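Local coordinates for intracellular serine protease (PDB 4ZOQ), which is a lanthipeptide protease of the subtilase (S8) family, probably a serine endopeptidase, that cleaves peptide bonds sequence-specifically, at residues A63-D75 with P99-G113. Residues are numbered along the deposited sequence; the frame is centred on the assembly and turned at random.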
# COMPACT_ATOMS: atom_id res chain seq x y z
N ALA B 63 6.32 -0.09 -19.12
CA ALA B 63 6.42 1.33 -19.54
C ALA B 63 6.42 2.34 -18.39
O ALA B 63 6.89 3.48 -18.57
CB ALA B 63 5.29 1.69 -20.51
N SER B 64 5.83 1.95 -17.25
CA SER B 64 5.67 2.81 -16.06
C SER B 64 6.65 2.49 -14.96
O SER B 64 6.77 3.24 -13.98
CB SER B 64 4.25 2.68 -15.48
OG SER B 64 3.27 2.95 -16.46
N VAL B 65 7.30 1.34 -15.06
CA VAL B 65 8.24 0.95 -14.02
C VAL B 65 9.41 1.92 -14.05
O VAL B 65 9.94 2.27 -15.12
CB VAL B 65 8.73 -0.50 -14.17
CG1 VAL B 65 9.84 -0.78 -13.19
CG2 VAL B 65 7.58 -1.46 -13.93
N ASN B 66 9.73 2.42 -12.86
CA ASN B 66 10.91 3.22 -12.62
C ASN B 66 12.09 2.58 -13.33
O ASN B 66 12.43 1.43 -13.05
CB ASN B 66 11.16 3.35 -11.11
CG ASN B 66 12.20 4.40 -10.78
OD1 ASN B 66 13.20 4.55 -11.47
ND2 ASN B 66 11.95 5.16 -9.71
N THR B 67 12.74 3.32 -14.22
CA THR B 67 13.82 2.77 -15.03
C THR B 67 14.98 2.29 -14.17
O THR B 67 15.69 1.35 -14.53
CB THR B 67 14.32 3.80 -16.07
OG1 THR B 67 14.54 5.06 -15.42
CG2 THR B 67 13.29 4.01 -17.16
N ASN B 68 15.12 2.90 -12.99
CA ASN B 68 16.16 2.50 -12.06
C ASN B 68 15.75 1.26 -11.28
O ASN B 68 16.52 0.76 -10.44
CB ASN B 68 16.44 3.65 -11.09
CG ASN B 68 16.97 4.88 -11.78
OD1 ASN B 68 17.53 4.80 -12.88
ND2 ASN B 68 16.80 6.05 -11.14
N GLY B 69 14.57 0.75 -11.60
CA GLY B 69 14.00 -0.36 -10.86
C GLY B 69 13.82 0.11 -9.42
O GLY B 69 13.60 1.29 -9.15
N GLY B 70 13.99 -0.81 -8.48
CA GLY B 70 13.84 -0.44 -7.10
C GLY B 70 14.63 -1.32 -6.16
O GLY B 70 15.30 -2.26 -6.59
N TRP B 71 14.50 -1.06 -4.86
CA TRP B 71 15.32 -1.76 -3.89
C TRP B 71 14.60 -2.93 -3.21
O TRP B 71 13.43 -2.84 -2.84
CB TRP B 71 15.80 -0.77 -2.85
CG TRP B 71 16.93 -1.28 -2.03
CD1 TRP B 71 16.92 -1.56 -0.70
CD2 TRP B 71 18.23 -1.64 -2.52
NE1 TRP B 71 18.16 -2.02 -0.31
CE2 TRP B 71 18.98 -2.09 -1.41
CE3 TRP B 71 18.84 -1.60 -3.78
CZ2 TRP B 71 20.30 -2.51 -1.53
CZ3 TRP B 71 20.16 -2.02 -3.89
CH2 TRP B 71 20.88 -2.46 -2.77
N ASN B 72 15.30 -4.06 -3.13
CA ASN B 72 14.88 -5.20 -2.33
C ASN B 72 15.56 -5.14 -0.95
O ASN B 72 16.77 -5.32 -0.83
CB ASN B 72 15.23 -6.49 -3.07
CG ASN B 72 14.87 -7.74 -2.30
OD1 ASN B 72 14.63 -7.72 -1.09
ND2 ASN B 72 14.84 -8.87 -3.02
N TYR B 73 14.78 -4.86 0.10
CA TYR B 73 15.36 -4.70 1.43
C TYR B 73 15.62 -6.03 2.11
O TYR B 73 16.30 -6.10 3.14
CB TYR B 73 14.47 -3.82 2.31
CG TYR B 73 14.41 -2.40 1.82
CD1 TYR B 73 15.25 -1.42 2.34
CD2 TYR B 73 13.54 -2.04 0.80
CE1 TYR B 73 15.21 -0.12 1.88
CE2 TYR B 73 13.50 -0.74 0.33
CZ TYR B 73 14.33 0.21 0.87
OH TYR B 73 14.27 1.51 0.40
N ILE B 74 15.08 -7.10 1.54
CA ILE B 74 15.24 -8.42 2.13
C ILE B 74 16.61 -8.99 1.77
O ILE B 74 17.27 -9.61 2.59
CB ILE B 74 14.08 -9.38 1.71
CG1 ILE B 74 12.82 -8.98 2.46
CG2 ILE B 74 14.39 -10.82 2.06
CD1 ILE B 74 11.57 -9.67 1.98
N ASP B 75 17.02 -8.79 0.52
CA ASP B 75 18.30 -9.31 0.06
C ASP B 75 19.36 -8.23 -0.16
O ASP B 75 20.47 -8.54 -0.57
CB ASP B 75 18.09 -10.08 -1.24
CG ASP B 75 17.23 -11.30 -1.05
OD1 ASP B 75 17.03 -11.72 0.12
OD2 ASP B 75 16.73 -11.83 -2.07
N PRO B 99 -2.35 4.97 -15.98
CA PRO B 99 -1.39 4.14 -16.72
C PRO B 99 -0.04 4.79 -16.97
O PRO B 99 0.92 4.07 -17.21
CB PRO B 99 -2.13 3.83 -18.05
CG PRO B 99 -3.31 4.73 -18.09
CD PRO B 99 -3.64 5.12 -16.68
N ASP B 100 0.07 6.10 -16.84
CA ASP B 100 1.34 6.75 -17.15
C ASP B 100 2.15 7.22 -15.93
O ASP B 100 3.28 7.67 -16.11
CB ASP B 100 1.08 7.95 -18.08
CG ASP B 100 0.72 7.52 -19.48
OD1 ASP B 100 1.20 6.44 -19.88
OD2 ASP B 100 -0.06 8.23 -20.17
N VAL B 101 1.61 7.13 -14.71
CA VAL B 101 2.41 7.51 -13.54
C VAL B 101 3.51 6.49 -13.34
O VAL B 101 3.38 5.33 -13.73
CB VAL B 101 1.60 7.63 -12.25
CG1 VAL B 101 0.70 8.85 -12.33
CG2 VAL B 101 0.84 6.36 -11.97
N THR B 102 4.62 6.92 -12.73
CA THR B 102 5.74 6.00 -12.58
C THR B 102 5.50 5.14 -11.33
O THR B 102 4.94 5.62 -10.34
CB THR B 102 7.09 6.75 -12.49
OG1 THR B 102 7.39 7.35 -13.76
CG2 THR B 102 8.22 5.81 -12.11
N ILE B 103 5.86 3.87 -11.39
CA ILE B 103 5.68 3.01 -10.24
C ILE B 103 7.04 2.48 -9.78
O ILE B 103 7.75 1.87 -10.56
CB ILE B 103 4.74 1.80 -10.53
CG1 ILE B 103 3.31 2.26 -10.84
CG2 ILE B 103 4.71 0.84 -9.37
CD1 ILE B 103 2.44 1.16 -11.49
N THR B 104 7.39 2.69 -8.52
CA THR B 104 8.67 2.20 -8.02
C THR B 104 8.49 1.13 -6.95
O THR B 104 7.94 1.41 -5.89
CB THR B 104 9.51 3.32 -7.39
OG1 THR B 104 9.53 4.48 -8.25
CG2 THR B 104 10.92 2.83 -7.11
N PRO B 105 9.03 -0.07 -7.19
CA PRO B 105 8.89 -1.17 -6.23
C PRO B 105 9.89 -1.05 -5.07
O PRO B 105 11.09 -0.89 -5.33
CB PRO B 105 9.19 -2.42 -7.08
CG PRO B 105 10.17 -1.92 -8.14
CD PRO B 105 9.81 -0.45 -8.39
N TYR B 106 9.38 -1.06 -3.84
CA TYR B 106 10.19 -1.21 -2.64
C TYR B 106 9.86 -2.54 -2.02
O TYR B 106 8.88 -2.64 -1.25
CB TYR B 106 9.94 -0.08 -1.64
CG TYR B 106 10.45 1.28 -2.09
CD1 TYR B 106 9.81 1.98 -3.11
CD2 TYR B 106 11.56 1.85 -1.50
CE1 TYR B 106 10.26 3.22 -3.52
CE2 TYR B 106 12.02 3.10 -1.90
CZ TYR B 106 11.37 3.78 -2.91
OH TYR B 106 11.82 5.01 -3.32
N GLN B 107 10.66 -3.55 -2.34
CA GLN B 107 10.39 -4.94 -1.95
C GLN B 107 10.73 -5.22 -0.49
O GLN B 107 11.90 -5.30 -0.11
CB GLN B 107 11.15 -5.91 -2.87
CG GLN B 107 10.90 -7.37 -2.50
CD GLN B 107 11.35 -8.32 -3.60
OE1 GLN B 107 11.94 -7.91 -4.58
NE2 GLN B 107 11.00 -9.59 -3.45
N VAL B 108 9.70 -5.35 0.32
CA VAL B 108 9.89 -5.63 1.74
C VAL B 108 9.20 -6.92 2.16
O VAL B 108 9.23 -7.29 3.33
CB VAL B 108 9.37 -4.48 2.59
CG1 VAL B 108 10.05 -3.18 2.20
CG2 VAL B 108 7.86 -4.33 2.43
N LEU B 109 8.58 -7.59 1.20
CA LEU B 109 7.89 -8.85 1.44
C LEU B 109 8.39 -9.93 0.49
O LEU B 109 8.85 -9.64 -0.63
CB LEU B 109 6.37 -8.71 1.26
CG LEU B 109 5.59 -7.64 2.01
CD1 LEU B 109 4.15 -7.61 1.50
CD2 LEU B 109 5.63 -7.90 3.50
N ASP B 110 8.38 -11.15 0.99
CA ASP B 110 8.48 -12.34 0.15
C ASP B 110 7.63 -13.41 0.78
O ASP B 110 6.76 -13.10 1.60
CB ASP B 110 9.93 -12.77 -0.09
CG ASP B 110 10.69 -13.04 1.20
OD1 ASP B 110 10.09 -13.10 2.30
OD2 ASP B 110 11.93 -13.19 1.09
N GLU B 111 7.85 -14.67 0.40
CA GLU B 111 7.13 -15.80 0.96
C GLU B 111 6.93 -15.78 2.49
O GLU B 111 5.80 -15.90 2.97
CB GLU B 111 7.85 -17.10 0.59
CG GLU B 111 7.63 -18.19 1.62
CD GLU B 111 8.68 -19.28 1.57
OE1 GLU B 111 9.64 -19.17 0.77
OE2 GLU B 111 8.58 -20.22 2.40
N LYS B 112 8.00 -15.58 3.26
CA LYS B 112 7.93 -15.79 4.70
C LYS B 112 7.17 -14.64 5.35
O LYS B 112 6.63 -14.75 6.46
CB LYS B 112 9.36 -15.90 5.27
CG LYS B 112 9.56 -15.54 6.73
CD LYS B 112 9.47 -16.82 7.57
CE LYS B 112 9.59 -16.58 9.05
NZ LYS B 112 8.50 -15.67 9.49
N GLY B 113 7.10 -13.53 4.62
CA GLY B 113 6.37 -12.37 5.07
C GLY B 113 7.31 -11.19 4.96
O GLY B 113 8.18 -11.14 4.09
O HOH W 1 5.99 6.04 -16.43
O HOH W 2 3.29 4.23 -19.29
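Ser64 O accepts a hydrogen bond from Ile103 N (2.8 Å) and Ile103 O accepts from Asn66 N; farther on, Gln107 N donates to Trp71 O (2.9 Å) and Gln107 O accepts from Tyr73 N. Between these two bridges a type I turn, Asn66 to Gly69, lifts the chain off strand 102-107, and it returns where Gly70 CA lies 3.3 Å from Pro105 O.

Among side-chain bonds, Asn66 ND2 reaches Thr104 OG1 at 2.9 Å, nearly straight (172°) and in its own amide plane, while Asn66 OD1 takes Asn68 N-H in an Asx turn; Thr104 OG1 is also bonded to His131. The amide of Asn72 stacks on that of Gln107, planes 17° apart, and Asn72 OD1 accepts from both Ile74 N and Asp75 N, fixing the bend after the second bridge.

In the mixed, mainly parallel sheet of the subtilase fold, strand 102-110 lies beside strand 46-51, which carries the predicted catalytic Asp51; residues 63-75 bond to the opposite edge of strand 102-110, through Ile103 and Gln107.

Apolar packing gathers round Tyr73. With CG beside the backbone N (chi1 -67°), its ring runs alongside Tyr106, Tyr73 CE2 3.7 Å from Tyr106 CD2, and the hydroxyl passes that ring's edge to bond Asp125 of helix 116-128. Tyr73 CD2 meets Val108 CG1 at 3.9 Å, and Trp71 CD1 sits over one Tyr73 face. Ile74 CD1 makes van der Waals contact with the backbone at Leu109 C (3.5 Å) and with the Asp110 carboxylate.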